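Local coordinates for aspartate aminotransferase (Leishmania major, PDB 4H51) that catalyses the pyridoxal-phosphate-dependent transfer of an amino group from L-aspartate to 2-oxoglutarate, working as a homodimer, at the interface of chains A and B. Numbering follows the deposited sequence. Chains: chain A/B, Aspartate aminotransferase.

Contact 1: the interface of chains A and B. Residues chain A 33, 119, 273; chain B 83-86, 299, 303.
A:Phe33, in helix 31-41, lays its ring among side chains of the other subunit, and B:Ile86 packs on one face of it. B:Ile86 CG1 sits 3.9 Å from A:Phe33 CD2, above the ring plane and toward the rim, while B:Ile86 CD1 reaches the ring root, 3.8 Å from A:Phe33 CG. At the far end the methyl CG2 of B:Thr303 comes to 3.9 Å from A:Phe33 CZ. A:Phe33 CE1 also stands over one face of the B:Arg299 guanidinium, 3.9 Å from B:Arg299 CZ, with the two planes 71° apart.

Beside this packing two threonine hydroxyls meet, A:Thr119 OG1 and B:Thr303 OG1 being hydrogen-bonded at 2.7 Å. B:Thr303 turns OG1 anti to its carbonyl carbon (chi1 -71°), which leaves the methyl to face the phenylalanine. B:Arg299 NH1 donates to B:Thr303 OG1 at 2.9 Å, in the guanidinium plane; ring and hydroxyl together probably help to position this arginine. A:Arg273 NH1 approaches the ring edge of B:Tyr83, 3.5 Å from B:Tyr83 CE1.

The patch joins helix 31-41, the start of helix 117-129 and A:Arg273 to the partner's 83-86 loop, B:Arg299 and B:Thr303. In this family A:Thr119, of the Ser-Gly-Thr turn, and A:Arg273 bind the cofactor phosphate; the partner lends B:Tyr83 to that phosphate and B:Arg299 to the substrate's distal carboxylate. Both subunits thus build the active site.

Contact 2: the interface of chains A and B. Residues chain A 116, 301-302, 306; chain B 116, 119-120, 273.
This is a homodimer interface close to the two-fold axis, which packs the subunits together beside their cofactor-phosphate sites. B:Leu116 and its counterpart A:Leu116 reach toward each other tip to tip, A:Leu116 CD2 lying 3.9 Å from B:Leu116 CD1. Branched aliphatic side chains suit such a symmetric meeting because they pack without needing polar partners. The other methyl of A:Leu116, CD1, rests over one face of the A:Tyr302 ring. With CG in the crowded position between backbone N and carbonyl carbon (chi1 61°), the tyrosine turns its ring back over that leucine of its own chain, leaving CB and the backbone to face chain B. A:Tyr302 CB lies 3.8 Å from B:Leu116 CB.

A polar link runs to the tyrosine's backbone. B:Arg273 NH2 donates to A:Tyr302 O at 2.8 Å in a nearly straight bond, 170° at the hydrogen. The oxygen lies close to the guanidinium plane, whereas the donor is tilted from the carbonyl plane. Bends at chi2 and chi3 fold the arginine, and B:Arg273 CG packs 3.6 Å from A:Pro306 CA. As the family's cofactor-phosphate arginine, it may thereby couple dimer contact to cofactor binding. B:Thr119 CG2 comes within 3.7 Å of A:Tyr302 CA, and B:Gly120, lacking a side chain, lets the carbonyl of A:Glu301 lie close. These contacts probably help to hold the 301-306 loop beside the partner's phosphate-binding turn and arginine.

Contact 3: the interface of chains A and B. Residues chain A 81-82, 305-308; chain B 271-272.
B:Glu272 and B:Ser271, in the short 3-10 helix 270-272, meet A:Ala307 at the start of helix 307-318. The glutamate carboxylate faces that helix's first turn: B:Glu272 OE1 accepts from the backbone amide N of A:His308 at 3.2 Å, using the syn lone pair. A carboxylate fits this helix beginning, where an acceptor can take up an amide N-H; its charge may also interact favourably with the helix dipole. A bend at chi2 (-45°) folds the glutamate chain back, and the hydroxyl B:Ser271 OG donates to B:Glu272 OE2 at 2.9 Å from above the carboxylate plane. The serine therefore helps to steady the glutamate that receives the helix.

B:Ser271 also bonds through its backbone in both senses. B:Ser271 O accepts from A:Ala307 N at 3.0 Å, and B:Ser271 N donates to A:Tyr81 O at 2.8 Å. The small serine allows its backbone to come this near chain A, while B:Ser271 CB packs 3.8 Å from the methyl A:Ala307 CB. Alanine is likewise compact enough to bring the helix start against the serine. On the other flank A:Tyr81 CD1 lies 4.0 Å from B:Glu272 CG, with ring and carboxylate planes 84° apart. In the fold, the 3-10 turn just ahead of strand 274-280 of chain B is thus held between the A:Tyr81 to A:Glu82 loop and the beginning of helix 307-318 in chain A.

Contact 1: the interface of chains A and B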
# COMPACT_ATOMS: atom_id res chain seq x y z
N PHE A 33 9.52 -11.95 -10.52
CA PHE A 33 8.47 -11.37 -11.37
C PHE A 33 8.86 -11.33 -12.83
O PHE A 33 8.03 -11.59 -13.71
CB PHE A 33 8.00 -10.00 -10.87
CG PHE A 33 6.89 -10.07 -9.86
CD1 PHE A 33 7.12 -10.52 -8.57
CD2 PHE A 33 5.61 -9.71 -10.19
CE1 PHE A 33 6.11 -10.58 -7.64
CE2 PHE A 33 4.59 -9.74 -9.26
CZ PHE A 33 4.82 -10.21 -7.99
N THR A 119 4.13 -8.81 2.52
CA THR A 119 5.26 -7.99 2.19
C THR A 119 5.17 -6.71 2.99
O THR A 119 6.14 -6.25 3.60
CB THR A 119 5.31 -7.61 0.70
OG1 THR A 119 5.34 -8.78 -0.12
CG2 THR A 119 6.56 -6.84 0.44
N ARG A 273 -4.18 -7.97 -1.34
CA ARG A 273 -3.16 -7.46 -0.42
C ARG A 273 -3.64 -7.38 1.03
O ARG A 273 -3.62 -6.32 1.64
CB ARG A 273 -2.61 -6.06 -0.84
CG ARG A 273 -2.36 -5.84 -2.30
CD ARG A 273 -1.50 -6.87 -3.08
NE ARG A 273 -0.14 -6.94 -2.57
CZ ARG A 273 0.45 -8.02 -2.07
NH1 ARG A 273 -0.16 -9.20 -2.02
NH2 ARG A 273 1.67 -7.92 -1.62
N TYR B 83 -1.61 -12.17 -8.63
CA TYR B 83 -0.87 -10.92 -8.42
C TYR B 83 -0.96 -10.02 -9.66
O TYR B 83 -0.81 -10.49 -10.80
CB TYR B 83 0.61 -11.17 -8.16
CG TYR B 83 0.96 -11.73 -6.79
CD1 TYR B 83 0.72 -10.98 -5.63
CD2 TYR B 83 1.60 -12.95 -6.67
CE1 TYR B 83 1.08 -11.48 -4.39
CE2 TYR B 83 1.96 -13.47 -5.44
CZ TYR B 83 1.71 -12.73 -4.30
OH TYR B 83 2.09 -13.25 -3.07
N LEU B 84 -1.14 -8.73 -9.43
CA LEU B 84 -0.89 -7.77 -10.49
C LEU B 84 0.65 -7.69 -10.66
O LEU B 84 1.37 -8.01 -9.75
CB LEU B 84 -1.40 -6.40 -10.10
CG LEU B 84 -2.95 -6.18 -10.03
CD1 LEU B 84 -3.26 -4.74 -9.64
CD2 LEU B 84 -3.64 -6.52 -11.33
N PRO B 85 1.15 -7.22 -11.83
CA PRO B 85 2.53 -6.81 -11.95
C PRO B 85 2.92 -5.81 -10.87
O PRO B 85 2.07 -5.13 -10.28
CB PRO B 85 2.57 -6.13 -13.33
CG PRO B 85 1.50 -6.85 -14.12
CD PRO B 85 0.41 -6.99 -13.08
N ILE B 86 4.21 -5.70 -10.59
CA ILE B 86 4.67 -4.77 -9.57
C ILE B 86 4.15 -3.32 -9.83
O ILE B 86 3.71 -2.59 -8.93
CB ILE B 86 6.23 -4.83 -9.47
CG1 ILE B 86 6.70 -6.16 -8.84
CG2 ILE B 86 6.80 -3.66 -8.66
CD1 ILE B 86 8.13 -6.56 -9.22
N ARG B 299 8.45 -2.87 -4.93
CA ARG B 299 8.72 -4.26 -4.53
C ARG B 299 9.27 -4.36 -3.11
O ARG B 299 8.93 -5.30 -2.37
CB ARG B 299 9.74 -4.87 -5.48
CG ARG B 299 10.15 -6.31 -5.23
CD ARG B 299 9.00 -7.30 -5.09
NE ARG B 299 9.45 -8.64 -5.42
CZ ARG B 299 8.90 -9.79 -5.00
NH1 ARG B 299 7.87 -9.82 -4.17
NH2 ARG B 299 9.39 -10.95 -5.43
N THR B 303 5.40 -5.11 -2.64
CA THR B 303 5.41 -6.02 -3.77
C THR B 303 4.56 -5.56 -4.96
O THR B 303 5.07 -5.37 -6.08
CB THR B 303 5.07 -7.48 -3.36
OG1 THR B 303 6.15 -8.03 -2.61
CG2 THR B 303 4.87 -8.35 -4.58

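Contact 2: the interface of chains A and B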
# COMPACT_ATOMS: atom_id res chain seq x y z
N LEU A 116 -0.33 -4.09 4.02
CA LEU A 116 -0.40 -4.45 2.61
C LEU A 116 0.16 -5.86 2.43
O LEU A 116 1.29 -6.08 1.90
CB LEU A 116 0.36 -3.40 1.77
CG LEU A 116 -0.12 -1.95 2.05
CD1 LEU A 116 0.72 -0.89 1.38
CD2 LEU A 116 -1.59 -1.73 1.70
N GLU A 301 3.13 6.68 4.73
CA GLU A 301 3.39 5.92 3.52
C GLU A 301 2.13 5.87 2.65
O GLU A 301 2.19 6.19 1.46
CB GLU A 301 3.91 4.49 3.82
N TYR A 302 0.99 5.43 3.20
CA TYR A 302 -0.19 5.20 2.35
C TYR A 302 -1.56 5.56 2.99
O TYR A 302 -2.59 5.28 2.41
CB TYR A 302 -0.18 3.74 1.81
CG TYR A 302 -0.23 2.66 2.90
CD1 TYR A 302 -1.45 2.23 3.40
CD2 TYR A 302 0.94 2.11 3.43
CE1 TYR A 302 -1.53 1.26 4.40
CE2 TYR A 302 0.90 1.14 4.42
CZ TYR A 302 -0.33 0.72 4.92
OH TYR A 302 -0.41 -0.24 5.91
N PRO A 306 -6.20 -0.89 1.96
CA PRO A 306 -7.38 -1.22 1.17
C PRO A 306 -8.34 -2.17 1.88
O PRO A 306 -7.88 -3.13 2.52
CB PRO A 306 -6.80 -1.91 -0.07
CG PRO A 306 -5.49 -2.41 0.35
CD PRO A 306 -4.96 -1.45 1.37
N LEU B 116 -0.65 3.20 -4.10
CA LEU B 116 -1.66 3.15 -3.04
C LEU B 116 -2.34 4.52 -2.91
O LEU B 116 -2.10 5.27 -1.96
CB LEU B 116 -1.05 2.67 -1.72
CG LEU B 116 -1.07 1.15 -1.49
CD1 LEU B 116 -2.50 0.67 -1.30
CD2 LEU B 116 -0.37 0.35 -2.60
N THR B 119 -1.83 9.27 -1.58
CA THR B 119 -0.83 9.31 -0.53
C THR B 119 0.33 8.43 -0.99
O THR B 119 1.47 8.84 -0.92
CB THR B 119 -1.33 8.80 0.85
OG1 THR B 119 -2.51 9.51 1.28
CG2 THR B 119 -0.20 8.89 1.90
N GLY B 120 0.02 7.22 -1.44
CA GLY B 120 1.04 6.29 -1.94
C GLY B 120 1.87 6.90 -3.04
O GLY B 120 3.09 6.70 -3.13
N ARG B 273 -8.09 2.65 -2.39
CA ARG B 273 -6.73 3.12 -2.52
C ARG B 273 -6.20 3.02 -3.95
O ARG B 273 -5.16 2.39 -4.20
CB ARG B 273 -5.78 2.38 -1.56
CG ARG B 273 -6.35 2.01 -0.18
CD ARG B 273 -6.87 3.16 0.63
NE ARG B 273 -5.82 4.16 0.93
CZ ARG B 273 -5.86 5.45 0.64
NH1 ARG B 273 -6.93 5.97 0.02
NH2 ARG B 273 -4.81 6.22 0.93

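Contact 3: the interface of chains A and B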
# COMPACT_ATOMS: atom_id res chain seq x y z
N TYR A 81 -17.62 3.06 0.83
CA TYR A 81 -16.20 3.05 0.49
C TYR A 81 -15.44 4.09 1.30
O TYR A 81 -14.42 4.60 0.85
CB TYR A 81 -16.06 3.38 -0.99
CG TYR A 81 -16.60 2.35 -1.88
CD1 TYR A 81 -15.79 1.34 -2.31
CD2 TYR A 81 -17.92 2.38 -2.33
CE1 TYR A 81 -16.27 0.35 -3.14
CE2 TYR A 81 -18.41 1.38 -3.16
CZ TYR A 81 -17.57 0.38 -3.55
OH TYR A 81 -18.00 -0.64 -4.39
N GLU A 82 -15.93 4.46 2.48
CA GLU A 82 -15.25 5.42 3.28
C GLU A 82 -13.92 4.88 3.82
O GLU A 82 -13.77 3.68 3.99
CB GLU A 82 -16.11 5.94 4.43
CG GLU A 82 -17.44 6.51 4.00
CD GLU A 82 -17.32 7.68 3.07
OE1 GLU A 82 -16.64 8.65 3.43
OE2 GLU A 82 -17.94 7.64 1.97
N PRO A 305 -5.25 1.28 4.78
CA PRO A 305 -5.10 0.14 3.85
C PRO A 305 -6.33 -0.10 3.03
O PRO A 305 -7.40 0.38 3.38
CB PRO A 305 -4.82 -1.04 4.77
CG PRO A 305 -5.61 -0.71 6.01
CD PRO A 305 -5.57 0.82 6.14
N PRO A 306 -6.20 -0.89 1.96
CA PRO A 306 -7.38 -1.22 1.17
C PRO A 306 -8.34 -2.17 1.88
O PRO A 306 -7.88 -3.13 2.52
CB PRO A 306 -6.80 -1.91 -0.07
CG PRO A 306 -5.49 -2.41 0.35
CD PRO A 306 -4.96 -1.45 1.37
N ALA A 307 -9.63 -1.93 1.73
CA ALA A 307 -10.68 -2.62 2.50
C ALA A 307 -11.13 -3.93 1.87
O ALA A 307 -11.52 -4.87 2.58
CB ALA A 307 -11.91 -1.69 2.67
N HIS A 308 -11.16 -4.01 0.54
CA HIS A 308 -11.84 -5.16 -0.08
C HIS A 308 -11.29 -6.51 0.37
O HIS A 308 -12.04 -7.35 0.78
CB HIS A 308 -11.79 -5.05 -1.62
CG HIS A 308 -12.63 -6.11 -2.37
ND1 HIS A 308 -13.96 -6.21 -2.22
CD2 HIS A 308 -12.27 -7.11 -3.27
CE1 HIS A 308 -14.47 -7.20 -3.00
NE2 HIS A 308 -13.46 -7.77 -3.65
N SER B 271 -11.74 3.88 0.29
CA SER B 271 -11.26 2.67 0.95
C SER B 271 -10.49 1.72 0.04
O SER B 271 -9.91 0.78 0.54
CB SER B 271 -12.42 1.89 1.58
OG SER B 271 -13.28 1.47 0.55
N GLU B 272 -10.50 1.91 -1.26
CA GLU B 272 -9.84 0.96 -2.16
C GLU B 272 -8.45 1.41 -2.67
O GLU B 272 -7.72 0.61 -3.28
CB GLU B 272 -10.75 0.63 -3.33
CG GLU B 272 -12.09 0.02 -2.89
CD GLU B 272 -11.97 -1.06 -1.81
OE1 GLU B 272 -11.11 -2.01 -1.89
OE2 GLU B 272 -12.73 -0.97 -0.82

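The three contacts belong to one two-fold symmetric dimer interface. The C-alpha centres of contact 1 and contact 2 are about 14 Å apart, those of contact 2 and contact 3 about 10 Å, and those of contact 1 and contact 3 about 18 Å. Contacts 2 and 3 share A:Pro306, while Thr119 and Arg273 recur from opposite subunits in contacts 1 and 2. Arg273 directly follows Ser271 and Glu272, and Tyr83 follows Tyr81 and Glu82, so segments that bind the cofactor or reach the partner's active site also make the dimer contact. Each active site thus depends on the dimer.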